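Local coordinates for filamentation induced by cAMP protein Fic (Desulfovibrio alaskensis, PDB 4RGL) that is of undetermined precise role but belongs to the Fic/DOC family, joining a mainly helical Fic domain to a C-terminal domain of the helix-turn-helix class, at residues A[51-56]-A[90-95]; A[283-288]-A[324-329]; A[172-177]-A[235-240]; A[125-130]-A[182-187]. One frame throughout, in Å; residues are numbered along the deposited sequence.

Interaction 1: residues A[51-56]-A[90-95]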
loop_
_atom_site.group_PDB
_atom_site.type_symbol
_atom_site.label_atom_id
_atom_site.label_comp_id
_atom_site.label_asym_id
_atom_site.label_seq_id
_atom_site.Cartn_x
_atom_site.Cartn_y
_atom_site.Cartn_z
ATOM N N ARG A 51 4.294 -0.820 -1.971
ATOM C CA ARG A 51 4.381 0.557 -2.485
ATOM C C ARG A 51 4.234 1.575 -1.348
ATOM O O ARG A 51 4.997 2.540 -1.287
ATOM C CB ARG A 51 3.312 0.810 -3.560
ATOM C CG ARG A 51 3.587 0.103 -4.880
ATOM C CD ARG A 51 2.500 0.383 -5.893
ATOM N NE ARG A 51 2.436 1.803 -6.240
ATOM C CZ ARG A 51 1.406 2.368 -6.859
ATOM N NH1 ARG A 51 0.327 1.651 -7.156
ATOM N NH2 ARG A 51 1.424 3.663 -7.140
ATOM N N THR A 52 3.253 1.350 -0.435
ATOM C CA THR A 52 3.039 2.207 0.740
ATOM C C THR A 52 4.320 2.262 1.613
ATOM O O THR A 52 4.786 3.350 1.965
ATOM C CB THR A 52 1.833 1.685 1.555
ATOM O OG1 THR A 52 0.636 1.934 0.823
ATOM C CG2 THR A 52 1.737 2.322 2.942
ATOM N N ILE A 53 4.891 1.093 1.926
ATOM C CA ILE A 53 6.067 0.993 2.781
ATOM C C ILE A 53 7.272 1.663 2.106
ATOM O O ILE A 53 7.903 2.533 2.709
ATOM C CB ILE A 53 6.359 -0.495 3.131
ATOM C CG1 ILE A 53 5.215 -1.078 4.014
ATOM C CG2 ILE A 53 7.717 -0.640 3.820
ATOM C CD1 ILE A 53 5.169 -2.567 4.069
ATOM N N GLN A 54 7.564 1.290 0.843
ATOM C CA GLN A 54 8.707 1.834 0.121
ATOM C C GLN A 54 8.622 3.365 0.044
ATOM O O GLN A 54 9.588 4.041 0.373
ATOM C CB GLN A 54 8.799 1.225 -1.289
ATOM C CG GLN A 54 10.078 1.607 -2.055
ATOM C CD GLN A 54 10.034 3.008 -2.605
ATOM O OE1 GLN A 54 9.020 3.460 -3.139
ATOM N NE2 GLN A 54 11.149 3.698 -2.545
ATOM N N ALA A 55 7.454 3.907 -0.350
ATOM C CA ALA A 55 7.283 5.356 -0.490
ATOM C C ALA A 55 7.374 6.064 0.870
ATOM O O ALA A 55 8.105 7.045 0.994
ATOM C CB ALA A 55 5.954 5.669 -1.153
ATOM N N SER A 56 6.662 5.541 1.904
ATOM C CA SER A 56 6.687 6.139 3.255
ATOM C C SER A 56 8.124 6.220 3.790
ATOM O O SER A 56 8.522 7.256 4.328
ATOM C CB SER A 56 5.812 5.336 4.217
ATOM O OG SER A 56 5.778 5.918 5.509
ATOM N N ASN A 90 10.659 -3.951 9.891
ATOM C CA ASN A 90 9.857 -3.382 10.985
ATOM C C ASN A 90 8.580 -2.729 10.450
ATOM O O ASN A 90 7.502 -2.936 11.016
ATOM C CB ASN A 90 10.676 -2.357 11.788
ATOM C CG ASN A 90 11.730 -2.968 12.686
ATOM O OD1 ASN A 90 11.981 -4.179 12.668
ATOM N ND2 ASN A 90 12.339 -2.145 13.522
ATOM N N ALA A 91 8.696 -1.945 9.349
ATOM C CA ALA A 91 7.538 -1.287 8.737
ATOM C C ALA A 91 6.497 -2.317 8.285
ATOM O O ALA A 91 5.322 -2.206 8.657
ATOM C CB ALA A 91 7.979 -0.437 7.562
ATOM N N PHE A 92 6.940 -3.370 7.549
ATOM C CA PHE A 92 6.038 -4.435 7.102
ATOM C C PHE A 92 5.354 -5.101 8.298
ATOM O O PHE A 92 4.151 -5.345 8.260
ATOM C CB PHE A 92 6.792 -5.485 6.261
ATOM C CG PHE A 92 5.951 -6.692 5.911
ATOM C CD1 PHE A 92 4.963 -6.613 4.935
ATOM C CD2 PHE A 92 6.124 -7.901 6.583
ATOM C CE1 PHE A 92 4.157 -7.717 4.643
ATOM C CE2 PHE A 92 5.324 -9.003 6.285
ATOM C CZ PHE A 92 4.354 -8.910 5.310
ATOM N N ALA A 93 6.112 -5.357 9.366
ATOM C CA ALA A 93 5.576 -5.963 10.575
ATOM C C ALA A 93 4.526 -5.050 11.238
ATOM O O ALA A 93 3.509 -5.540 11.743
ATOM C CB ALA A 93 6.702 -6.256 11.548
ATOM N N THR A 94 4.754 -3.719 11.187
ATOM C CA THR A 94 3.884 -2.735 11.832
ATOM C C THR A 94 2.536 -2.623 11.088
ATOM O O THR A 94 1.481 -2.673 11.724
ATOM C CB THR A 94 4.595 -1.371 11.902
ATOM O OG1 THR A 94 5.906 -1.561 12.432
ATOM C CG2 THR A 94 3.838 -0.361 12.746
ATOM N N TYR A 95 2.573 -2.481 9.740
ATOM C CA TYR A 95 1.345 -2.333 8.939
ATOM C C TYR A 95 0.479 -3.605 8.990
ATOM O O TYR A 95 -0.746 -3.510 8.922
ATOM C CB TYR A 95 1.679 -1.983 7.481
ATOM C CG TYR A 95 1.963 -0.512 7.260
ATOM C CD1 TYR A 95 3.238 0.011 7.463
ATOM C CD2 TYR A 95 0.971 0.350 6.798
ATOM C CE1 TYR A 95 3.507 1.367 7.260
ATOM C CE2 TYR A 95 1.232 1.704 6.572
ATOM C CZ TYR A 95 2.499 2.212 6.818
ATOM O OH TYR A 95 2.759 3.545 6.625
#
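Within 90-95, Ala91 is the first to meet Ile53. Its CB points toward helix 42-59 and sits 3.8 Å from Ile53 CG2, at the place where the backbones come nearest, with 6.5 Å between Ile53 CA and Ala91 CA. The isoleucine CB does not aim straight across; the outer carbons of the branched chain close the gap.

At Phe92 the same isoleucine touches again, now with its longer branch. CD1 is anti to CA about the CB-CG1 bond (chi2 162°), which carries it to 3.7 Å from Phe92 CA. It also lies at the edge of the phenylalanine ring, near its plane. The ring itself leads away from helix 42-59 and reaches Ile73 of helix 66-74, a residue that Ile53 touches as well.

One turn on, Tyr95 points its CB back toward helix 42-59 and gives its ring two apolar neighbours, both approaching obliquely. Tyr95 CD1 lies 4.1 Å from Ile53 CG1, and Tyr95 CE2 lies 3.7 Å from Thr52 CG2. Thr52 offers its methyl here while its OG1 hydrogen-bonds to Glu214. At the ring's tip, Tyr95 OH and Ser56 OG are 4.0 Å apart; the serine hydroxyl is hydrogen-bonded to Arg194 instead. Leu195 of helix 189-202 also touches the tyrosine.

The axes pass 10.2 Å apart. Two helices leaning toward antiparallel thus cross at 130° and pack, largely through apolar side chains, in the buried helical core of this Fic protein.

Interaction 2: residues A[283-288]-A[324-329]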
loop_
_atom_site.group_PDB
_atom_site.type_symbol
_atom_site.label_atom_id
_atom_site.label_comp_id
_atom_site.label_asym_id
_atom_site.label_seq_id
_atom_site.Cartn_x
_atom_site.Cartn_y
_atom_site.Cartn_z
ATOM N N SER A 283 0.977 -34.936 -28.536
ATOM C CA SER A 283 -0.129 -35.365 -27.673
ATOM C C SER A 283 0.352 -36.397 -26.632
ATOM O O SER A 283 -0.006 -36.295 -25.458
ATOM C CB SER A 283 -1.269 -35.946 -28.506
ATOM O OG SER A 283 -0.848 -37.085 -29.238
ATOM N N ASN A 284 1.231 -37.344 -27.057
ATOM C CA ASN A 284 1.780 -38.378 -26.169
ATOM C C ASN A 284 2.819 -37.790 -25.193
ATOM O O ASN A 284 3.006 -38.334 -24.098
ATOM C CB ASN A 284 2.401 -39.508 -26.981
ATOM C CG ASN A 284 1.389 -40.334 -27.738
ATOM O OD1 ASN A 284 1.444 -40.455 -28.962
ATOM N ND2 ASN A 284 0.418 -40.895 -27.022
ATOM N N ASP A 285 3.500 -36.687 -25.591
ATOM C CA ASP A 285 4.465 -36.004 -24.714
ATOM C C ASP A 285 3.736 -35.283 -23.584
ATOM O O ASP A 285 4.202 -35.299 -22.443
ATOM C CB ASP A 285 5.327 -35.011 -25.514
ATOM C CG ASP A 285 6.281 -35.666 -26.502
ATOM O OD1 ASP A 285 6.716 -36.815 -26.238
ATOM O OD2 ASP A 285 6.676 -34.996 -27.472
ATOM N N LEU A 286 2.571 -34.677 -23.896
ATOM C CA LEU A 286 1.731 -34.019 -22.894
ATOM C C LEU A 286 1.016 -35.057 -22.030
ATOM O O LEU A 286 0.960 -34.910 -20.806
ATOM C CB LEU A 286 0.710 -33.097 -23.574
ATOM C CG LEU A 286 1.265 -31.794 -24.130
ATOM C CD1 LEU A 286 0.253 -31.116 -25.043
ATOM C CD2 LEU A 286 1.691 -30.855 -23.003
HETATM N N MSE A 287 0.515 -36.141 -22.666
HETATM C CA MSE A 287 -0.153 -37.245 -21.972
HETATM C C MSE A 287 0.748 -37.809 -20.835
HETATM O O MSE A 287 0.284 -37.970 -19.703
HETATM C CB MSE A 287 -0.505 -38.358 -22.975
HETATM C CG MSE A 287 -1.653 -39.232 -22.532
HETATM SE SE MSE A 287 -3.389 -38.668 -23.271
HETATM C CE MSE A 287 -4.473 -39.885 -22.333
ATOM N N GLN A 288 2.052 -38.046 -21.140
ATOM C CA GLN A 288 3.022 -38.568 -20.167
ATOM C C GLN A 288 3.330 -37.534 -19.064
ATOM O O GLN A 288 3.436 -37.903 -17.891
ATOM C CB GLN A 288 4.326 -38.985 -20.879
ATOM C CG GLN A 288 5.484 -39.259 -19.918
ATOM C CD GLN A 288 6.204 -40.539 -20.227
ATOM O OE1 GLN A 288 6.192 -41.040 -21.356
ATOM N NE2 GLN A 288 6.881 -41.078 -19.234
ATOM N N THR A 324 2.319 -36.628 -36.784
ATOM C CA THR A 324 3.525 -36.027 -36.195
ATOM C C THR A 324 3.199 -34.622 -35.612
ATOM O O THR A 324 4.087 -33.764 -35.523
ATOM C CB THR A 324 4.656 -35.949 -37.250
ATOM O OG1 THR A 324 4.207 -35.173 -38.365
ATOM C CG2 THR A 324 5.107 -37.325 -37.725
ATOM N N GLN A 325 1.932 -34.413 -35.181
ATOM C CA GLN A 325 1.467 -33.130 -34.649
ATOM C C GLN A 325 2.117 -32.822 -33.293
ATOM O O GLN A 325 2.104 -33.665 -32.390
ATOM C CB GLN A 325 -0.075 -33.129 -34.513
ATOM C CG GLN A 325 -0.672 -31.771 -34.113
ATOM C CD GLN A 325 -0.552 -30.752 -35.220
ATOM O OE1 GLN A 325 0.410 -29.978 -35.288
ATOM N NE2 GLN A 325 -1.529 -30.731 -36.112
ATOM N N ARG A 326 2.691 -31.609 -33.158
ATOM C CA ARG A 326 3.290 -31.141 -31.902
ATOM C C ARG A 326 2.730 -29.751 -31.557
ATOM O O ARG A 326 2.015 -29.164 -32.373
ATOM C CB ARG A 326 4.829 -31.115 -32.004
ATOM C CG ARG A 326 5.428 -32.463 -32.447
ATOM C CD ARG A 326 6.937 -32.471 -32.389
ATOM N NE ARG A 326 7.425 -32.502 -31.013
ATOM C CZ ARG A 326 7.702 -33.622 -30.350
ATOM N NH1 ARG A 326 7.561 -34.805 -30.941
ATOM N NH2 ARG A 326 8.138 -33.569 -29.099
ATOM N N TYR A 327 2.975 -29.260 -30.318
ATOM C CA TYR A 327 2.349 -28.012 -29.860
ATOM C C TYR A 327 3.374 -27.062 -29.186
ATOM O O TYR A 327 4.160 -27.492 -28.339
ATOM C CB TYR A 327 1.193 -28.321 -28.885
ATOM C CG TYR A 327 0.126 -29.215 -29.485
ATOM C CD1 TYR A 327 -0.922 -28.680 -30.226
ATOM C CD2 TYR A 327 0.189 -30.599 -29.347
ATOM C CE1 TYR A 327 -1.885 -29.500 -30.816
ATOM C CE2 TYR A 327 -0.761 -31.430 -29.940
ATOM C CZ TYR A 327 -1.802 -30.876 -30.668
ATOM O OH TYR A 327 -2.747 -31.689 -31.246
ATOM N N ARG A 328 3.322 -25.752 -29.551
ATOM C CA ARG A 328 4.207 -24.704 -28.993
ATOM C C ARG A 328 3.372 -23.496 -28.494
ATOM O O ARG A 328 2.330 -23.186 -29.073
ATOM C CB ARG A 328 5.252 -24.251 -30.046
ATOM C CG ARG A 328 4.651 -23.916 -31.417
ATOM C CD ARG A 328 5.723 -23.688 -32.463
ATOM N NE ARG A 328 5.166 -23.685 -33.818
ATOM C CZ ARG A 328 4.791 -22.585 -34.463
ATOM N NH1 ARG A 328 4.946 -21.394 -33.901
ATOM N NH2 ARG A 328 4.285 -22.667 -35.687
ATOM N N LEU A 329 3.808 -22.859 -27.376
ATOM C CA LEU A 329 3.056 -21.753 -26.749
ATOM C C LEU A 329 3.081 -20.466 -27.613
ATOM O O LEU A 329 4.002 -20.266 -28.411
ATOM C CB LEU A 329 3.618 -21.441 -25.341
ATOM C CG LEU A 329 3.337 -22.490 -24.245
ATOM C CD1 LEU A 329 4.083 -22.161 -22.980
ATOM C CD2 LEU A 329 1.853 -22.598 -23.953
#
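Asp285 and Arg326 meet at the partly exposed margin of the contact between helix 283-290 and strand 326-329. A salt bridge joins Asp285 OD2 to Arg326 NH2 at 2.6 Å. The arginine chain is bent: CD is anti to CA, but chi3 of 72° swings NE out of the extended line. Its CB does not aim at the helix, yet the end of the side chain comes nearer to it. The two flat groups are turned 56° against each other, and one carboxylate oxygen meets one terminal nitrogen instead of forming a two-pronged pair.

Tyr327 is the next residue along the strand and points its CB toward the helix. Leu286 CD1 approaches the ring obliquely, 4.3 Å from Tyr327 CD2, while Ser283 N stands at the ring edge, 4.2 Å from Tyr327 CE2. Phe298 and Leu303 of helix 295-308 fill in around Leu286 and Tyr327, as in a winged-helix type of fold.

Both charged atoms have second partners: Asp285 OD2 accepts from Ser282 N, just before the helix begins, and Arg326 NH2 donates to Glu280 O. The ion pair therefore probably ties the beginning of the helix to the strand through a small polar network, beside an apolar patch.

Interaction 3: residues A[172-177]-A[235-240]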
loop_
_atom_site.group_PDB
_atom_site.type_symbol
_atom_site.label_atom_id
_atom_site.label_comp_id
_atom_site.label_asym_id
_atom_site.label_seq_id
_atom_site.Cartn_x
_atom_site.Cartn_y
_atom_site.Cartn_z
ATOM N N SER A 172 -8.776 12.124 9.510
ATOM C CA SER A 172 -7.435 11.573 9.263
ATOM C C SER A 172 -6.455 12.676 8.870
ATOM O O SER A 172 -5.304 12.655 9.302
ATOM C CB SER A 172 -7.482 10.506 8.174
ATOM O OG SER A 172 -7.825 11.065 6.919
ATOM N N CYS A 173 -6.917 13.652 8.072
ATOM C CA CYS A 173 -6.082 14.775 7.652
ATOM C C CYS A 173 -5.778 15.684 8.842
ATOM O O CYS A 173 -4.633 16.117 9.006
ATOM C CB CYS A 173 -6.749 15.550 6.521
ATOM S SG CYS A 173 -6.971 14.598 5.001
ATOM N N ILE A 174 -6.810 15.990 9.667
ATOM C CA ILE A 174 -6.642 16.854 10.841
ATOM C C ILE A 174 -5.644 16.216 11.826
ATOM O O ILE A 174 -4.739 16.902 12.318
ATOM C CB ILE A 174 -8.008 17.140 11.528
ATOM C CG1 ILE A 174 -9.034 17.780 10.539
ATOM C CG2 ILE A 174 -7.822 18.003 12.773
ATOM C CD1 ILE A 174 -8.692 19.235 10.067
ATOM N N PHE A 175 -5.794 14.895 12.092
ATOM C CA PHE A 175 -4.896 14.180 13.000
ATOM C C PHE A 175 -3.456 14.220 12.481
ATOM O O PHE A 175 -2.541 14.526 13.241
ATOM C CB PHE A 175 -5.353 12.727 13.189
ATOM C CG PHE A 175 -4.541 11.962 14.213
ATOM C CD1 PHE A 175 -3.348 11.341 13.856
ATOM C CD2 PHE A 175 -4.961 11.873 15.533
ATOM C CE1 PHE A 175 -2.582 10.671 14.809
ATOM C CE2 PHE A 175 -4.200 11.185 16.481
ATOM C CZ PHE A 175 -3.017 10.588 16.112
ATOM N N HIS A 176 -3.263 13.920 11.175
ATOM C CA HIS A 176 -1.942 13.946 10.525
ATOM C C HIS A 176 -1.275 15.301 10.738
ATOM O O HIS A 176 -0.110 15.361 11.111
ATOM C CB HIS A 176 -2.092 13.656 9.007
ATOM C CG HIS A 176 -0.814 13.256 8.318
ATOM N ND1 HIS A 176 -0.784 12.210 7.412
ATOM C CD2 HIS A 176 0.435 13.765 8.435
ATOM C CE1 HIS A 176 0.466 12.138 6.988
ATOM N NE2 HIS A 176 1.240 13.040 7.590
ATOM N N TYR A 177 -2.036 16.386 10.544
ATOM C CA TYR A 177 -1.548 17.755 10.681
ATOM C C TYR A 177 -1.160 18.058 12.123
ATOM O O TYR A 177 -0.092 18.625 12.365
ATOM C CB TYR A 177 -2.616 18.742 10.196
ATOM C CG TYR A 177 -2.291 20.191 10.473
ATOM C CD1 TYR A 177 -1.405 20.896 9.664
ATOM C CD2 TYR A 177 -2.970 20.899 11.461
ATOM C CE1 TYR A 177 -1.154 22.250 9.870
ATOM C CE2 TYR A 177 -2.759 22.264 11.651
ATOM C CZ TYR A 177 -1.843 22.934 10.859
ATOM O OH TYR A 177 -1.605 24.273 11.070
ATOM N N ALA A 235 -1.392 28.899 10.814
ATOM C CA ALA A 235 -2.150 28.244 11.902
ATOM C C ALA A 235 -3.543 27.751 11.407
ATOM O O ALA A 235 -4.554 27.950 12.091
ATOM C CB ALA A 235 -2.316 29.200 13.081
ATOM N N ASP A 236 -3.579 27.102 10.224
ATOM C CA ASP A 236 -4.828 26.621 9.631
ATOM C C ASP A 236 -4.605 25.285 8.907
ATOM O O ASP A 236 -3.788 25.213 7.992
ATOM C CB ASP A 236 -5.396 27.673 8.657
ATOM C CG ASP A 236 -6.729 27.297 8.037
ATOM O OD1 ASP A 236 -7.423 26.415 8.604
ATOM O OD2 ASP A 236 -7.114 27.934 7.033
ATOM N N ALA A 237 -5.357 24.239 9.299
ATOM C CA ALA A 237 -5.217 22.901 8.703
ATOM C C ALA A 237 -5.870 22.827 7.310
ATOM O O ALA A 237 -5.515 21.957 6.512
ATOM C CB ALA A 237 -5.835 21.860 9.615
ATOM N N THR A 238 -6.831 23.738 7.027
ATOM C CA THR A 238 -7.626 23.744 5.786
ATOM C C THR A 238 -6.739 23.443 4.502
ATOM O O THR A 238 -7.066 22.517 3.756
ATOM C CB THR A 238 -8.365 25.087 5.638
ATOM O OG1 THR A 238 -9.180 25.294 6.792
ATOM C CG2 THR A 238 -9.219 25.152 4.376
ATOM N N PRO A 239 -5.642 24.219 4.224
ATOM C CA PRO A 239 -4.876 23.973 2.982
ATOM C C PRO A 239 -4.242 22.574 2.952
ATOM O O PRO A 239 -4.137 21.968 1.879
ATOM C CB PRO A 239 -3.806 25.070 3.001
ATOM C CG PRO A 239 -3.732 25.513 4.427
ATOM C CD PRO A 239 -5.106 25.377 4.964
ATOM N N PHE A 240 -3.824 22.057 4.129
ATOM C CA PHE A 240 -3.252 20.715 4.233
ATOM C C PHE A 240 -4.326 19.653 3.952
ATOM O O PHE A 240 -4.054 18.667 3.256
ATOM C CB PHE A 240 -2.625 20.498 5.628
ATOM C CG PHE A 240 -2.082 19.103 5.857
ATOM C CD1 PHE A 240 -0.830 18.738 5.374
ATOM C CD2 PHE A 240 -2.798 18.175 6.606
ATOM C CE1 PHE A 240 -0.327 17.451 5.592
ATOM C CE2 PHE A 240 -2.290 16.891 6.828
ATOM C CZ PHE A 240 -1.055 16.540 6.326
#
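Ala237 pushes its methyl against Tyr177, over one face of the ring. CB stands 3.9 Å from the centroid of the Tyr177 ring, 27° off the normal, a CH-pi contact displaced toward the rim beside CD2. Ile174 closes in on the same methyl: its CB points away, but its chain turns back and brings CD1 to 3.9 Å from Ala237 CB. The alanine is thus a small knob held between an aromatic face and the end of an aliphatic chain.

Phe240 is the large bump. Its CG is anti to the backbone N (chi1 176°), and the ring slides into a hollow lined by Cys173, His176 and Tyr177. One edge runs up to the helix backbone, with Phe240 CE2 3.3 Å from Cys173 O in the plane of the ring. Phe240 CD2 lies 3.6 Å from Tyr177 CB. The far corner, CZ, meets the face of His176, an offset edge-to-face pair with planes at 60°. The histidine is held by its ND1 bond to Gln197.

Ala235 closes helix 221-234 in a Schellman motif, and Asp236 OD1 caps Thr238 N as the next helix begins. The corner joining helices 221-234 and 238-257 is thus packed on helix 168-182, whose other sides lie against helices 150-163 and 189-202.

Interaction 4: residues A[125-130]-A[182-187]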
loop_
_atom_site.group_PDB
_atom_site.type_symbol
_atom_site.label_atom_id
_atom_site.label_comp_id
_atom_site.label_asym_id
_atom_site.label_seq_id
_atom_site.Cartn_x
_atom_site.Cartn_y
_atom_site.Cartn_z
ATOM N N GLY A 125 8.110 2.950 21.829
ATOM C CA GLY A 125 6.831 2.700 22.494
ATOM C C GLY A 125 6.542 3.651 23.641
ATOM O O GLY A 125 5.867 3.282 24.607
ATOM N N ARG A 126 7.079 4.878 23.548
ATOM C CA ARG A 126 6.900 5.926 24.557
ATOM C C ARG A 126 7.223 7.271 23.958
ATOM O O ARG A 126 7.931 7.341 22.945
ATOM C CB ARG A 126 7.787 5.658 25.804
ATOM C CG ARG A 126 9.263 5.436 25.480
ATOM C CD ARG A 126 10.054 5.049 26.716
ATOM N NE ARG A 126 11.379 4.527 26.371
ATOM C CZ ARG A 126 11.626 3.241 26.119
ATOM N NH1 ARG A 126 10.645 2.346 26.177
ATOM N NH2 ARG A 126 12.853 2.843 25.809
ATOM N N TYR A 127 6.714 8.347 24.556
ATOM C CA TYR A 127 6.980 9.683 24.046
ATOM C C TYR A 127 8.386 10.126 24.426
ATOM O O TYR A 127 8.957 9.618 25.398
ATOM C CB TYR A 127 5.935 10.689 24.557
ATOM C CG TYR A 127 4.516 10.345 24.146
ATOM C CD1 TYR A 127 4.226 9.920 22.850
ATOM C CD2 TYR A 127 3.447 10.563 25.011
ATOM C CE1 TYR A 127 2.919 9.637 22.455
ATOM C CE2 TYR A 127 2.133 10.293 24.625
ATOM C CZ TYR A 127 1.873 9.833 23.343
ATOM O OH TYR A 127 0.581 9.555 22.961
ATOM N N ARG A 128 8.977 11.015 23.613
ATOM C CA ARG A 128 10.333 11.524 23.828
ATOM C C ARG A 128 10.463 12.207 25.189
ATOM O O ARG A 128 9.526 12.875 25.645
ATOM C CB ARG A 128 10.718 12.500 22.711
ATOM C CG ARG A 128 9.698 13.596 22.497
ATOM C CD ARG A 128 10.030 14.438 21.309
ATOM N NE ARG A 128 8.942 15.354 20.975
ATOM C CZ ARG A 128 8.828 16.582 21.467
ATOM N NH1 ARG A 128 9.725 17.045 22.329
ATOM N NH2 ARG A 128 7.814 17.354 21.107
ATOM N N SER A 129 11.612 12.021 25.848
ATOM C CA SER A 129 11.877 12.637 27.142
ATOM C C SER A 129 12.467 14.028 26.963
ATOM O O SER A 129 12.472 14.831 27.909
ATOM C CB SER A 129 12.823 11.767 27.963
ATOM O OG SER A 129 14.054 11.573 27.287
ATOM N N GLY A 130 12.945 14.313 25.751
ATOM C CA GLY A 130 13.560 15.589 25.438
ATOM C C GLY A 130 13.012 16.234 24.187
ATOM O O GLY A 130 12.013 15.771 23.618
ATOM N N ILE A 182 3.209 18.110 16.712
ATOM C CA ILE A 182 3.627 17.720 18.054
ATOM C C ILE A 182 4.947 16.901 18.004
ATOM O O ILE A 182 5.825 17.131 18.840
ATOM C CB ILE A 182 2.504 16.938 18.791
ATOM C CG1 ILE A 182 1.186 17.772 18.831
ATOM C CG2 ILE A 182 2.956 16.538 20.220
ATOM C CD1 ILE A 182 -0.073 17.006 19.336
ATOM N N HIS A 183 5.098 15.974 16.999
ATOM C CA HIS A 183 6.291 15.093 16.916
ATOM C C HIS A 183 6.501 14.387 18.262
ATOM O O HIS A 183 7.411 14.744 19.010
ATOM C CB HIS A 183 7.552 15.903 16.517
ATOM C CG HIS A 183 7.952 15.753 15.082
ATOM N ND1 HIS A 183 7.168 16.257 14.061
ATOM C CD2 HIS A 183 9.116 15.298 14.554
ATOM C CE1 HIS A 183 7.837 16.016 12.942
ATOM N NE2 HIS A 183 9.018 15.446 13.190
ATOM N N PRO A 184 5.555 13.504 18.671
ATOM C CA PRO A 184 5.582 12.997 20.053
ATOM C C PRO A 184 6.734 12.030 20.324
ATOM O O PRO A 184 7.092 11.830 21.474
ATOM C CB PRO A 184 4.234 12.285 20.189
ATOM C CG PRO A 184 3.861 11.920 18.811
ATOM C CD PRO A 184 4.352 13.039 17.952
ATOM N N PHE A 185 7.271 11.394 19.286
ATOM C CA PHE A 185 8.311 10.390 19.478
ATOM C C PHE A 185 9.695 10.945 19.138
ATOM O O PHE A 185 9.810 11.930 18.402
ATOM C CB PHE A 185 8.018 9.149 18.635
ATOM C CG PHE A 185 6.687 8.510 18.942
ATOM C CD1 PHE A 185 6.514 7.737 20.083
ATOM C CD2 PHE A 185 5.618 8.638 18.064
ATOM C CE1 PHE A 185 5.283 7.142 20.364
ATOM C CE2 PHE A 185 4.391 8.029 18.338
ATOM C CZ PHE A 185 4.230 7.287 19.489
ATOM N N ALA A 186 10.743 10.320 19.684
ATOM C CA ALA A 186 12.116 10.713 19.409
ATOM C C ALA A 186 12.465 10.504 17.922
ATOM O O ALA A 186 13.227 11.287 17.354
ATOM C CB ALA A 186 13.068 9.922 20.287
ATOM N N ASP A 187 11.906 9.442 17.298
ATOM C CA ASP A 187 12.155 9.137 15.883
ATOM C C ASP A 187 10.916 8.551 15.228
ATOM O O ASP A 187 10.065 7.987 15.914
ATOM C CB ASP A 187 13.340 8.144 15.735
ATOM C CG ASP A 187 14.652 8.641 16.303
ATOM O OD1 ASP A 187 14.915 8.384 17.498
ATOM O OD2 ASP A 187 15.464 9.202 15.526
HETATM O O HOH W 1 10.278 8.003 21.483
#
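Arg128 meets the backbone of residues 182-186 with nearly every atom, starting from its own amide: Arg128 N donates to Pro184 O at 3.0 Å. CG takes the crowded position between the backbone N and the carbonyl carbon (chi1 52°). From there the chain runs extended out to NE. CB faces Ala186 N, 3.7 Å away. CG passes Pro184 O, and CD has both the His183 and Phe185 carbonyl oxygens near it, on one side. Arg128 NE then donates to His183 O at 2.6 Å, nearly along the C=O axis and close to the guanidinium plane. Arg128 NH2 reaches back to Ile182 O at 3.0 Å in much the same way, and also bonds Pro145 O. The third nitrogen, NH1, turns to its own loop, 2.9 Å from Gly130 O.

Residues 183-187, His-Pro-Phe-Ala-Asp, open the signature motif of Fic proteins, which starts in the loop after helix 168-182 and runs on into helix 189-202. Arg128 therefore grips three successive carbonyls where the first helix ends and the motif starts, a place where a positive charge is probably welcome. Asp187 OD2, in the same loop, hydrogen-bonds to an unknown ligand.

Beside the arginine, Tyr127 CD1 lies 3.6 Å from Pro184 CB, and its ring crosses that of Phe185 obliquely. Tyr127 OH is hydrogen-bonded to Glu106. The Phe185 ring stacks on His113 and turns an edge to Arg126 O, 3.2 Å from its CD1. A water donates to Arg126 O and accepts from Ala186 N, 3.0 Å from the water oxygen.

Interactions 1, 3 and 4 lie in the helical body, with centres 20 to 23 Å apart, whereas interaction 2 sits in the C-terminal domain, its centre 46 Å or more from theirs. Along the chain, interaction 1 closes first. Interactions 4 and 3 then alternate their segments and share helix 168-182: interaction 3 uses its middle, interaction 4 its end and the loop beyond, and their nearest atoms are about 5 Å apart. Helix 189-202, which follows that loop, touches residues of all three. Interaction 2 comes last and joins a helix to the three-stranded sheet. The protein is thus one helical Fic body plus a separately packed domain set well apart.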